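Local coordinates for hydrogenase expression/formation protein HypE (Desulfovibrio vulgaris subsp. vulgaris, PDB 2Z1U) that binds ATP and magnesium and takes part in the maturation of hydrogenases, probably in building the cyanide ligands of their metal centre, at residues His20-Asp32 and Met104-Lys116. Residues are numbered along the deposited sequence; the frame is centred on the assembly and turned at random.
Sequences HRLISDLFLRHFD and MDILERVVASMGK. With ATP (adenosine-5'-triphosphate), chain D.
Glu108 OE2 accepts a nearly straight hydrogen bond from Arg29 NH2 (2.8 Å, N-H...O 172°), part of a salt bridge. The donor lies nearly on the C-O axis of the acid, and the guanidinium plane stands almost perpendicular to the carboxylate. Beside this pair, His30 turns its ring edge, NE2 first, to Glu108 OE2 without bonding; NE2 is buried here with no partner in the model. His30 ND1 is hydrogen-bonded to a water at 2.7 Å, and that water donates weakly to Ala112 O. Next to this polar group the two helices cross at -24° with axes 8.9 Å apart, on one face of the mixed sheet of the PurM-like N-terminal domain. Val111 is the knob in a hole formed by Leu26, Phe27, His30 and Phe31: its CG1 leans on His30 CB, and its CG2 presses obliquely on the Phe27 ring, 3.3 Å from CE1. Leu26 CD2 meets Leu107 CD2 at 3.7 Å. At Gly115 the helices come close enough for the edge of Phe31 to lie against backbone. The ATP amino nitrogen N6 sits 3.3 Å over the centre of the Phe27 ring, and Phe31 turns its edge to N1 of the same adenine.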
# COMPACT_ATOMS: atom_id res chain seq x y z
N HIS A 20 -10.70 0.53 16.81
CA HIS A 20 -9.57 1.10 17.54
C HIS A 20 -8.96 0.07 18.50
O HIS A 20 -7.74 0.04 18.68
CB HIS A 20 -9.97 2.39 18.28
CG HIS A 20 -10.37 3.50 17.36
ND1 HIS A 20 -11.67 3.72 16.97
CD2 HIS A 20 -9.63 4.45 16.73
CE1 HIS A 20 -11.72 4.75 16.14
NE2 HIS A 20 -10.50 5.22 15.99
N ARG A 21 -9.80 -0.77 19.10
CA ARG A 21 -9.35 -1.87 19.96
C ARG A 21 -8.48 -2.89 19.19
O ARG A 21 -7.39 -3.25 19.64
CB ARG A 21 -10.56 -2.56 20.59
CG ARG A 21 -10.23 -3.47 21.75
CD ARG A 21 -11.41 -3.63 22.75
NE ARG A 21 -12.70 -3.99 22.14
CZ ARG A 21 -12.96 -5.13 21.49
NH1 ARG A 21 -12.02 -6.06 21.32
NH2 ARG A 21 -14.17 -5.34 20.99
N LEU A 22 -8.97 -3.34 18.04
CA LEU A 22 -8.20 -4.26 17.19
C LEU A 22 -6.82 -3.65 16.87
O LEU A 22 -5.81 -4.32 17.01
CB LEU A 22 -8.94 -4.52 15.88
CG LEU A 22 -8.96 -5.89 15.18
CD1 LEU A 22 -9.05 -5.68 13.70
CD2 LEU A 22 -7.82 -6.86 15.54
N ILE A 23 -6.81 -2.39 16.45
CA ILE A 23 -5.58 -1.69 16.09
C ILE A 23 -4.60 -1.63 17.28
O ILE A 23 -3.45 -2.03 17.14
CB ILE A 23 -5.85 -0.28 15.52
CG1 ILE A 23 -6.50 -0.38 14.14
CG2 ILE A 23 -4.56 0.54 15.44
CD1 ILE A 23 -7.06 0.97 13.62
N SER A 24 -5.06 -1.17 18.45
CA SER A 24 -4.17 -1.11 19.62
C SER A 24 -3.79 -2.47 20.19
O SER A 24 -2.62 -2.71 20.49
CB SER A 24 -4.73 -0.19 20.73
OG SER A 24 -4.59 1.17 20.32
N ASP A 25 -4.76 -3.36 20.35
CA ASP A 25 -4.53 -4.60 21.08
C ASP A 25 -3.86 -5.69 20.25
O ASP A 25 -3.25 -6.59 20.80
CB ASP A 25 -5.83 -5.13 21.69
CG ASP A 25 -6.44 -4.19 22.73
OD1 ASP A 25 -5.83 -3.14 23.06
OD2 ASP A 25 -7.54 -4.50 23.20
N LEU A 26 -3.98 -5.61 18.93
CA LEU A 26 -3.36 -6.62 18.08
C LEU A 26 -2.18 -6.07 17.29
O LEU A 26 -1.05 -6.51 17.49
CB LEU A 26 -4.38 -7.27 17.13
CG LEU A 26 -3.82 -8.35 16.19
CD1 LEU A 26 -3.27 -9.55 16.97
CD2 LEU A 26 -4.86 -8.79 15.19
N PHE A 27 -2.46 -5.13 16.39
CA PHE A 27 -1.45 -4.64 15.44
C PHE A 27 -0.30 -3.92 16.15
O PHE A 27 0.86 -4.31 15.98
CB PHE A 27 -2.07 -3.76 14.35
CG PHE A 27 -3.04 -4.49 13.46
CD1 PHE A 27 -2.61 -5.55 12.65
CD2 PHE A 27 -4.38 -4.11 13.41
CE1 PHE A 27 -3.51 -6.23 11.82
CE2 PHE A 27 -5.29 -4.79 12.58
CZ PHE A 27 -4.85 -5.85 11.79
N LEU A 28 -0.62 -2.91 16.97
CA LEU A 28 0.39 -2.18 17.74
C LEU A 28 1.16 -3.07 18.69
O LEU A 28 2.36 -2.87 18.90
CB LEU A 28 -0.25 -1.04 18.55
CG LEU A 28 -0.20 0.33 17.88
CD1 LEU A 28 -0.90 0.31 16.50
CD2 LEU A 28 -0.78 1.38 18.81
N ARG A 29 0.48 -4.05 19.27
CA ARG A 29 1.12 -4.96 20.21
C ARG A 29 2.26 -5.71 19.52
O ARG A 29 3.38 -5.76 20.03
CB ARG A 29 0.10 -5.93 20.81
CG ARG A 29 0.60 -6.64 22.06
CD ARG A 29 -0.49 -7.51 22.66
NE ARG A 29 -0.35 -8.89 22.20
CZ ARG A 29 -1.17 -9.52 21.36
NH1 ARG A 29 -2.25 -8.91 20.88
NH2 ARG A 29 -0.92 -10.78 21.02
N HIS A 30 1.96 -6.28 18.36
CA HIS A 30 2.96 -7.05 17.61
C HIS A 30 4.01 -6.22 16.86
O HIS A 30 5.16 -6.66 16.71
CB HIS A 30 2.27 -8.02 16.64
CG HIS A 30 1.66 -9.21 17.31
ND1 HIS A 30 2.36 -10.38 17.51
CD2 HIS A 30 0.42 -9.41 17.83
CE1 HIS A 30 1.58 -11.25 18.13
NE2 HIS A 30 0.40 -10.69 18.33
N PHE A 31 3.61 -5.04 16.38
CA PHE A 31 4.50 -4.19 15.58
C PHE A 31 5.32 -3.22 16.45
O PHE A 31 6.31 -2.64 15.98
CB PHE A 31 3.71 -3.43 14.50
CG PHE A 31 2.92 -4.33 13.56
CD1 PHE A 31 3.25 -5.68 13.40
CD2 PHE A 31 1.85 -3.82 12.83
CE1 PHE A 31 2.52 -6.50 12.53
CE2 PHE A 31 1.12 -4.64 11.96
CZ PHE A 31 1.46 -5.97 11.81
N ASP A 32 4.88 -3.08 17.70
CA ASP A 32 5.53 -2.34 18.81
C ASP A 32 6.68 -1.41 18.45
O ASP A 32 7.84 -1.83 18.40
CB ASP A 32 5.99 -3.34 19.89
CG ASP A 32 5.91 -2.77 21.29
OD1 ASP A 32 5.85 -1.53 21.47
OD2 ASP A 32 5.90 -3.59 22.24
N MET A 104 -10.33 -15.27 13.93
CA MET A 104 -9.45 -14.26 14.49
C MET A 104 -8.04 -14.76 14.80
O MET A 104 -7.09 -13.98 14.81
CB MET A 104 -10.04 -13.68 15.77
CG MET A 104 -11.14 -12.65 15.57
SD MET A 104 -10.63 -11.02 15.00
CE MET A 104 -9.04 -10.75 15.80
N ASP A 105 -7.91 -16.06 15.08
CA ASP A 105 -6.59 -16.64 15.31
C ASP A 105 -5.76 -16.70 14.03
O ASP A 105 -4.53 -16.65 14.10
CB ASP A 105 -6.66 -18.01 15.98
CG ASP A 105 -5.29 -18.46 16.50
OD1 ASP A 105 -4.84 -19.56 16.12
OD2 ASP A 105 -4.67 -17.70 17.29
N ILE A 106 -6.42 -16.83 12.89
CA ILE A 106 -5.75 -16.71 11.59
C ILE A 106 -5.09 -15.33 11.49
O ILE A 106 -3.90 -15.22 11.21
CB ILE A 106 -6.72 -16.96 10.40
CG1 ILE A 106 -7.16 -18.43 10.37
CG2 ILE A 106 -6.06 -16.54 9.06
CD1 ILE A 106 -8.09 -18.80 9.22
N LEU A 107 -5.86 -14.29 11.77
CA LEU A 107 -5.36 -12.91 11.76
C LEU A 107 -4.18 -12.70 12.71
O LEU A 107 -3.17 -12.14 12.31
CB LEU A 107 -6.49 -11.92 12.06
CG LEU A 107 -6.14 -10.43 12.09
CD1 LEU A 107 -5.64 -9.93 10.74
CD2 LEU A 107 -7.35 -9.63 12.55
N GLU A 108 -4.32 -13.16 13.95
CA GLU A 108 -3.25 -13.03 14.95
C GLU A 108 -1.96 -13.78 14.57
O GLU A 108 -0.86 -13.26 14.77
CB GLU A 108 -3.72 -13.46 16.35
CG GLU A 108 -2.61 -13.41 17.40
CD GLU A 108 -3.12 -13.26 18.83
OE1 GLU A 108 -3.84 -14.15 19.32
OE2 GLU A 108 -2.75 -12.25 19.46
N ARG A 109 -2.09 -14.99 14.03
CA ARG A 109 -0.93 -15.74 13.53
C ARG A 109 -0.22 -14.98 12.40
O ARG A 109 1.01 -14.94 12.35
CB ARG A 109 -1.35 -17.11 13.03
CG ARG A 109 -1.64 -18.12 14.14
CD ARG A 109 -1.72 -19.53 13.56
NE ARG A 109 -3.01 -19.80 12.93
CZ ARG A 109 -3.22 -20.72 11.99
NH1 ARG A 109 -2.23 -21.49 11.54
NH2 ARG A 109 -4.44 -20.87 11.49
N VAL A 110 -1.00 -14.39 11.50
CA VAL A 110 -0.45 -13.63 10.37
C VAL A 110 0.25 -12.36 10.86
O VAL A 110 1.36 -12.05 10.43
CB VAL A 110 -1.54 -13.28 9.34
CG1 VAL A 110 -1.00 -12.27 8.31
CG2 VAL A 110 -2.05 -14.54 8.65
N VAL A 111 -0.42 -11.65 11.77
CA VAL A 111 0.13 -10.45 12.40
C VAL A 111 1.42 -10.78 13.16
O VAL A 111 2.41 -10.07 13.03
CB VAL A 111 -0.92 -9.75 13.32
CG1 VAL A 111 -0.26 -8.68 14.16
CG2 VAL A 111 -2.04 -9.14 12.47
N ALA A 112 1.40 -11.86 13.95
CA ALA A 112 2.60 -12.36 14.64
C ALA A 112 3.77 -12.63 13.67
O ALA A 112 4.91 -12.25 13.94
CB ALA A 112 2.28 -13.62 15.46
N SER A 113 3.48 -13.30 12.56
CA SER A 113 4.46 -13.51 11.50
C SER A 113 5.06 -12.21 10.96
O SER A 113 6.27 -12.14 10.76
CB SER A 113 3.86 -14.30 10.33
OG SER A 113 3.77 -15.67 10.65
N MET A 114 4.22 -11.21 10.70
CA MET A 114 4.70 -9.91 10.23
C MET A 114 5.63 -9.22 11.21
O MET A 114 6.69 -8.74 10.81
CB MET A 114 3.55 -8.98 9.82
CG MET A 114 2.75 -9.53 8.67
SD MET A 114 1.36 -8.52 8.15
CE MET A 114 2.15 -7.09 7.44
N GLY A 115 5.23 -9.19 12.49
CA GLY A 115 6.03 -8.61 13.56
C GLY A 115 7.41 -9.23 13.62
O GLY A 115 8.41 -8.53 13.60
N LYS A 116 7.44 -10.56 13.67
CA LYS A 116 8.68 -11.34 13.69
C LYS A 116 9.57 -11.09 12.46
O LYS A 116 10.80 -10.94 12.58
CB LYS A 116 8.33 -12.83 13.78
CG LYS A 116 9.50 -13.72 14.22
CD LYS A 116 9.36 -15.13 13.64
CE LYS A 116 10.52 -16.04 14.05
NZ LYS A 116 10.50 -17.26 13.21
PG ATP D . -9.92 5.70 7.36
O1G ATP D . -9.17 4.41 7.00
O2G ATP D . -11.21 5.41 8.07
O3G ATP D . -10.07 6.69 6.22
PB ATP D . -7.57 6.86 8.62
O1B ATP D . -6.87 6.13 7.46
O2B ATP D . -7.27 8.32 8.81
O3B ATP D . -9.13 6.52 8.50
PA ATP D . -7.31 4.58 10.31
O1A ATP D . -8.62 4.46 11.09
O2A ATP D . -7.28 3.70 9.09
O3A ATP D . -7.06 6.16 9.98
O5' ATP D . -6.06 4.34 11.22
C5' ATP D . -6.00 4.80 12.58
C4' ATP D . -4.59 4.55 13.07
O4' ATP D . -4.44 3.11 13.16
C3' ATP D . -3.53 5.04 12.11
O3' ATP D . -2.43 5.56 12.88
C2' ATP D . -3.07 3.78 11.36
O2' ATP D . -1.68 3.89 11.02
C1' ATP D . -3.32 2.66 12.38
N9 ATP D . -3.68 1.36 11.77
C8 ATP D . -4.86 1.01 11.23
N7 ATP D . -4.82 -0.26 10.78
C5 ATP D . -3.57 -0.70 11.02
C6 ATP D . -2.84 -1.97 10.79
N6 ATP D . -3.46 -3.00 10.17
N1 ATP D . -1.57 -2.03 11.19
C2 ATP D . -0.92 -1.02 11.79
N3 ATP D . -1.55 0.16 12.04
C4 ATP D . -2.84 0.34 11.68
O HOH W 1 4.97 -10.34 16.67